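Local coordinates for thiamine-binding periplasmic protein (Escherichia coli, PDB 2QRY) that captures thiamine, thiamine phosphate and thiamine diphosphate with high affinity in the periplasm and serves the ThiBPQ ABC transporter in thiamine import, at residues V24-Y30 against S77-L83; G97-K101 against A251-A255. All coordinates share one frame; numbering follows the deposited sequence.

Contact 1: V24-Y30 against S77-L83; sequences VLTVYTY and SKADVVL. With TPS (thiamin phosphate), chain E.
Tyr28 lies across Ala79 where strand 24-29 pairs in parallel with strand 81-86 in the mixed sheet of this periplasmic binding protein fold. Ala79 CB sits over the centre of the Tyr28 ring, 3.3 Å from its centroid, a CH-pi contact. With CG beside its own backbone N (chi1 -78°), the ring reaches toward Ser77-Ala79, where its OH meets CG of Lys78 and hydrogen-bonds Glu73, which also binds Ser77 OG. Replacing Tyr28 by an alanine would probably cost the Ala79 methyl the ring it packs over, and Glu73 the Tyr28 hydroxyl. Beside this pair the backbones form a parallel ladder, Val27 bridged with Val81 and Tyr28 with Val82: Tyr28 N bonds Val81 O, and Leu83 N bonds Tyr28 O at 2.6 Å. Thr26 O takes two donors, the amides of Asp80 and Val81. Asp80 answers with its carboxylate, OD2 accepting from Thr26 N at 2.7 Å through the anti lone pair, while a water links OD2 to Val24 O. The strand leads to the ligand: Tyr30, at the N-cap position of the next helix, lays one ring face against thiamin phosphate C6. Thr29 OG1 donates to Leu83 O at 2.9 Å, from above the carbonyl plane.

Contact 2: G97-K101 against A251-A255; sequences GLFAK and ARTAA
The Ala100 methyl rests over one face of the Arg252 guanidinium, over its centre, with Ala100 CB 3.5 Å from Arg252 CZ. The long side chain folds back to make this possible. Its CG stands between the backbone N and the carbonyl carbon (chi1 74°) and the chain bends again at chi3, which brings the flat group over Ala100 and sets Arg252 NE 3.1 Å from Lys101 O, an oxygen that accepts a hydrogen bond from Gln263 NE2. The same two residues are joined through their main chains, Ala100 N donating to Arg252 O at 2.9 Å in a nearly straight bond (168° at the hydrogen). A water completes the link by donating to Ala100 O and accepting from Arg252 N.

Phe99, the third main contributor, turns its ring the other way. Phe99 CD2 lies 3.5 Å from Ala251 CB, and Arg252 O lies at the ring edge, near its plane. Phe99 and Thr253 form a single backbone bridge, made by the Ala100-Arg252 bond and that from Ala254 N to Leu98 O, 2.7 Å long, whose donor stands above the carbonyl plane. A second water donates to Leu98 O and accepts from Ala255 N. Two backbone bonds and two waters therefore tie this loop to the end of strand 243-252.

In the fold, the loop follows helix 90-96. Phe99 packs against Leu70 of helix 63-73 and Val82 and Leu85 of strand 81-86, with its ring edge-to-face to Phe120, while Arg252 lies against Pro259, Ala262 and Leu266 of helix 259-269.

In the fold
Along the chain contact 1 is complete before contact 2 begins, and their centres lie about 11 Å apart, on the same side of the molecule's centre. Strand 81-86 is the shared element: it runs parallel to strand 24-29 and antiparallel to strand 243-252, so both contacts reach the same sheet. They also touch directly, with Asp80 O 3.0 Å from Thr253 N and Ala79 O 3.0 Å from Thr253 OG1, both probable hydrogen bonds. The general lesson is that segments far apart in sequence meet around one strand: 24-30 leads to the thiamin phosphate pocket through Tyr30, whereas 97-101 and 251-255 join a surface loop to the sheet farther from the ligand.

Contact 1: V24-Y30 against S77-L83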
loop_
_atom_site.group_PDB
_atom_site.type_symbol
_atom_site.label_atom_id
_atom_site.label_comp_id
_atom_site.label_asym_id
_atom_site.label_seq_id
_atom_site.Cartn_x
_atom_site.Cartn_y
_atom_site.Cartn_z
ATOM N N VAL A 24 12.066 2.622 -24.391
ATOM C CA VAL A 24 11.330 1.961 -23.314
ATOM C C VAL A 24 11.577 2.557 -21.928
ATOM O O VAL A 24 12.686 2.981 -21.601
ATOM C CB VAL A 24 11.684 0.461 -23.248
ATOM C CG1 VAL A 24 10.787 -0.244 -22.237
ATOM C CG2 VAL A 24 11.544 -0.171 -24.618
ATOM N N LEU A 25 10.526 2.590 -21.117
ATOM C CA LEU A 25 10.624 3.094 -19.754
ATOM C C LEU A 25 10.090 1.959 -18.878
ATOM O O LEU A 25 8.883 1.704 -18.822
ATOM C CB LEU A 25 9.784 4.369 -19.599
ATOM C CG LEU A 25 10.062 5.349 -18.446
ATOM C CD1 LEU A 25 9.320 4.942 -17.201
ATOM C CD2 LEU A 25 11.551 5.431 -18.196
ATOM N N THR A 26 11.005 1.260 -18.219
ATOM C CA THR A 26 10.662 0.126 -17.369
ATOM C C THR A 26 10.268 0.546 -15.962
ATOM O O THR A 26 11.051 1.168 -15.250
ATOM C CB THR A 26 11.845 -0.861 -17.300
ATOM O OG1 THR A 26 12.119 -1.349 -18.618
ATOM C CG2 THR A 26 11.524 -2.037 -16.388
ATOM N N VAL A 27 9.050 0.195 -15.563
ATOM C CA VAL A 27 8.555 0.554 -14.240
ATOM C C VAL A 27 8.180 -0.647 -13.360
ATOM O O VAL A 27 7.161 -1.300 -13.598
ATOM C CB VAL A 27 7.311 1.467 -14.354
ATOM C CG1 VAL A 27 6.834 1.875 -12.961
ATOM C CG2 VAL A 27 7.640 2.699 -15.202
ATOM N N TYR A 28 9.001 -0.927 -12.347
ATOM C CA TYR A 28 8.727 -2.017 -11.413
ATOM C C TYR A 28 7.545 -1.635 -10.516
ATOM O O TYR A 28 7.480 -0.515 -10.013
ATOM C CB TYR A 28 9.936 -2.287 -10.513
ATOM C CG TYR A 28 11.069 -3.065 -11.139
ATOM C CD1 TYR A 28 11.015 -3.490 -12.467
ATOM C CD2 TYR A 28 12.196 -3.390 -10.391
ATOM C CE1 TYR A 28 12.059 -4.221 -13.029
ATOM C CE2 TYR A 28 13.240 -4.119 -10.937
ATOM C CZ TYR A 28 13.168 -4.532 -12.254
ATOM O OH TYR A 28 14.206 -5.257 -12.790
ATOM N N THR A 29 6.623 -2.567 -10.304
ATOM C CA THR A 29 5.472 -2.303 -9.447
ATOM C C THR A 29 4.854 -3.621 -8.964
ATOM O O THR A 29 5.310 -4.696 -9.348
ATOM C CB THR A 29 4.404 -1.455 -10.193
ATOM O OG1 THR A 29 3.399 -1.034 -9.263
ATOM C CG2 THR A 29 3.757 -2.264 -11.322
ATOM N N TYR A 30 3.831 -3.538 -8.113
ATOM C CA TYR A 30 3.173 -4.734 -7.599
ATOM C C TYR A 30 2.040 -5.185 -8.522
ATOM O O TYR A 30 1.607 -4.419 -9.391
ATOM C CB TYR A 30 2.679 -4.492 -6.165
ATOM C CG TYR A 30 1.869 -3.231 -5.947
ATOM C CD1 TYR A 30 0.504 -3.192 -6.236
ATOM C CD2 TYR A 30 2.458 -2.092 -5.390
ATOM C CE1 TYR A 30 -0.264 -2.046 -5.960
ATOM C CE2 TYR A 30 1.707 -0.944 -5.113
ATOM C CZ TYR A 30 0.349 -0.931 -5.396
ATOM O OH TYR A 30 -0.401 0.181 -5.078
ATOM N N SER A 77 20.105 -3.640 -12.408
ATOM C CA SER A 77 18.652 -3.578 -12.504
ATOM C C SER A 77 18.211 -3.013 -13.850
ATOM O O SER A 77 18.867 -2.136 -14.411
ATOM C CB SER A 77 18.084 -2.708 -11.385
ATOM O OG SER A 77 16.691 -2.518 -11.558
ATOM N N LYS A 78 17.099 -3.511 -14.371
ATOM C CA LYS A 78 16.622 -3.007 -15.643
ATOM C C LYS A 78 15.513 -1.983 -15.449
ATOM O O LYS A 78 14.958 -1.459 -16.416
ATOM C CB LYS A 78 16.168 -4.162 -16.547
ATOM C CG LYS A 78 15.150 -5.122 -15.955
ATOM C CD LYS A 78 15.042 -6.377 -16.828
ATOM C CE LYS A 78 13.884 -7.287 -16.419
ATOM N NZ LYS A 78 12.545 -6.758 -16.833
ATOM N N ALA A 79 15.221 -1.674 -14.190
ATOM C CA ALA A 79 14.181 -0.707 -13.867
ATOM C C ALA A 79 14.650 0.743 -13.964
ATOM O O ALA A 79 15.783 1.073 -13.616
ATOM C CB ALA A 79 13.639 -0.973 -12.474
ATOM N N ASP A 80 13.753 1.596 -14.439
ATOM C CA ASP A 80 14.002 3.029 -14.566
ATOM C C ASP A 80 13.270 3.695 -13.404
ATOM O O ASP A 80 13.717 4.700 -12.855
ATOM C CB ASP A 80 13.442 3.551 -15.893
ATOM C CG ASP A 80 14.143 2.956 -17.103
ATOM O OD1 ASP A 80 15.377 3.131 -17.217
ATOM O OD2 ASP A 80 13.466 2.323 -17.941
ATOM N N VAL A 81 12.136 3.113 -13.032
ATOM C CA VAL A 81 11.327 3.629 -11.935
ATOM C C VAL A 81 10.732 2.484 -11.112
ATOM O O VAL A 81 10.350 1.449 -11.658
ATOM C CB VAL A 81 10.137 4.485 -12.455
ATOM C CG1 VAL A 81 9.321 5.006 -11.285
ATOM C CG2 VAL A 81 10.641 5.637 -13.292
ATOM N N VAL A 82 10.671 2.669 -9.798
ATOM C CA VAL A 82 10.063 1.679 -8.920
ATOM C C VAL A 82 8.796 2.323 -8.374
ATOM O O VAL A 82 8.875 3.266 -7.588
ATOM C CB VAL A 82 10.971 1.308 -7.730
ATOM C CG1 VAL A 82 10.199 0.427 -6.756
ATOM C CG2 VAL A 82 12.219 0.588 -8.227
ATOM N N LEU A 83 7.638 1.827 -8.802
ATOM C CA LEU A 83 6.356 2.366 -8.350
ATOM C C LEU A 83 5.676 1.404 -7.366
ATOM O O LEU A 83 5.420 0.252 -7.693
ATOM C CB LEU A 83 5.447 2.611 -9.553
ATOM C CG LEU A 83 4.066 3.234 -9.317
ATOM C CD1 LEU A 83 3.660 4.060 -10.543
ATOM C CD2 LEU A 83 3.039 2.147 -9.011
HETATM C CM2 TPS E . -10.521 -3.847 -3.460
HETATM N N3 TPS E . -4.284 -1.929 -2.670
HETATM C C2 TPS E . -4.457 -3.236 -2.645
HETATM S S1 TPS E . -2.883 -3.865 -2.332
HETATM C C5 TPS E . -2.021 -2.323 -2.239
HETATM C C4 TPS E . -3.036 -1.418 -2.467
HETATM C CM4 TPS E . -2.754 0.080 -2.477
HETATM C C6 TPS E . -0.556 -2.196 -1.963
HETATM C C7 TPS E . -0.138 -3.667 -1.939
HETATM O O7 TPS E . 1.235 -3.880 -1.639
HETATM N N1A TPS E . -8.873 -2.548 -2.176
HETATM C C2A TPS E . -9.204 -3.114 -3.339
HETATM N N3A TPS E . -8.393 -3.045 -4.392
HETATM C C4A TPS E . -7.207 -2.402 -4.325
HETATM N N4A TPS E . -6.382 -2.350 -5.434
HETATM C C5A TPS E . -6.817 -1.783 -3.095
HETATM C C6A TPS E . -7.714 -1.888 -2.020
HETATM C C7A TPS E . -5.478 -1.027 -2.915
HETATM P P1 TPS E . 1.466 -5.479 -1.674
HETATM O O1 TPS E . 0.462 -6.168 -0.708
HETATM O O2 TPS E . 2.963 -5.853 -1.324
HETATM O O3 TPS E . 1.171 -5.978 -3.105
HETATM O O HOH W 1 14.237 1.312 -20.238
#

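Contact 2: G97-K101 against A251-A255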
loop_
_atom_site.group_PDB
_atom_site.type_symbol
_atom_site.label_atom_id
_atom_site.label_comp_id
_atom_site.label_asym_id
_atom_site.label_seq_id
_atom_site.Cartn_x
_atom_site.Cartn_y
_atom_site.Cartn_z
ATOM N N GLY A 97 20.866 4.307 -1.854
ATOM C CA GLY A 97 21.594 5.062 -2.859
ATOM C C GLY A 97 21.210 4.710 -4.286
ATOM O O GLY A 97 21.782 5.249 -5.231
ATOM N N LEU A 98 20.234 3.819 -4.446
ATOM C CA LEU A 98 19.779 3.388 -5.766
ATOM C C LEU A 98 18.844 4.373 -6.473
ATOM O O LEU A 98 18.592 4.248 -7.673
ATOM C CB LEU A 98 19.089 2.021 -5.657
ATOM C CG LEU A 98 19.919 0.743 -5.863
ATOM C CD1 LEU A 98 21.211 0.804 -5.089
ATOM C CD2 LEU A 98 19.101 -0.460 -5.427
ATOM N N PHE A 99 18.335 5.356 -5.743
ATOM C CA PHE A 99 17.423 6.323 -6.344
ATOM C C PHE A 99 18.005 7.711 -6.538
ATOM O O PHE A 99 18.838 8.160 -5.761
ATOM C CB PHE A 99 16.151 6.426 -5.510
ATOM C CG PHE A 99 15.443 5.118 -5.343
ATOM C CD1 PHE A 99 15.707 4.307 -4.246
ATOM C CD2 PHE A 99 14.535 4.678 -6.303
ATOM C CE1 PHE A 99 15.079 3.076 -4.104
ATOM C CE2 PHE A 99 13.904 3.450 -6.172
ATOM C CZ PHE A 99 14.177 2.647 -5.069
ATOM N N ALA A 100 17.554 8.390 -7.587
ATOM C CA ALA A 100 18.014 9.741 -7.881
ATOM C C ALA A 100 16.882 10.720 -7.564
ATOM O O ALA A 100 15.753 10.302 -7.283
ATOM C CB ALA A 100 18.405 9.851 -9.341
ATOM N N LYS A 101 17.181 12.016 -7.598
ATOM C CA LYS A 101 16.162 13.019 -7.323
ATOM C C LYS A 101 15.127 13.009 -8.444
ATOM O O LYS A 101 15.459 12.814 -9.614
ATOM C CB LYS A 101 16.807 14.400 -7.167
ATOM C CG LYS A 101 17.620 14.514 -5.883
ATOM C CD LYS A 101 18.368 15.831 -5.778
ATOM C CE LYS A 101 19.212 15.867 -4.510
ATOM N NZ LYS A 101 19.981 17.139 -4.382
ATOM N N ALA A 251 9.962 6.506 -7.503
ATOM C CA ALA A 251 11.222 7.219 -7.644
ATOM C C ALA A 251 12.001 6.651 -8.824
ATOM O O ALA A 251 11.821 5.485 -9.198
ATOM C CB ALA A 251 12.037 7.093 -6.375
ATOM N N ARG A 252 12.860 7.476 -9.415
ATOM C CA ARG A 252 13.662 7.038 -10.545
ATOM C C ARG A 252 14.985 6.506 -10.005
ATOM O O ARG A 252 15.486 6.986 -8.989
ATOM C CB ARG A 252 13.895 8.200 -11.516
ATOM C CG ARG A 252 14.899 9.259 -11.066
ATOM C CD ARG A 252 14.870 10.448 -12.033
ATOM N NE ARG A 252 16.156 11.139 -12.166
ATOM C CZ ARG A 252 17.277 10.567 -12.608
ATOM N NH1 ARG A 252 17.288 9.283 -12.958
ATOM N NH2 ARG A 252 18.390 11.281 -12.715
ATOM N N THR A 253 15.542 5.507 -10.679
ATOM C CA THR A 253 16.795 4.915 -10.235
ATOM C C THR A 253 17.988 5.743 -10.677
ATOM O O THR A 253 17.940 6.423 -11.700
ATOM C CB THR A 253 16.947 3.486 -10.780
ATOM O OG1 THR A 253 16.873 3.501 -12.214
ATOM C CG2 THR A 253 15.830 2.594 -10.224
ATOM N N ALA A 254 19.057 5.694 -9.893
ATOM C CA ALA A 254 20.265 6.435 -10.231
ATOM C C ALA A 254 20.914 5.824 -11.473
ATOM O O ALA A 254 21.494 6.535 -12.293
ATOM C CB ALA A 254 21.233 6.404 -9.067
ATOM N N ALA A 255 20.794 4.508 -11.616
ATOM C CA ALA A 255 21.377 3.799 -12.755
ATOM C C ALA A 255 20.542 3.859 -14.040
ATOM O O ALA A 255 20.934 3.309 -15.072
ATOM C CB ALA A 255 21.636 2.339 -12.374
HETATM O O HOH W 2 20.122 2.817 -9.555
HETATM O O HOH W 3 13.173 10.000 -8.052
#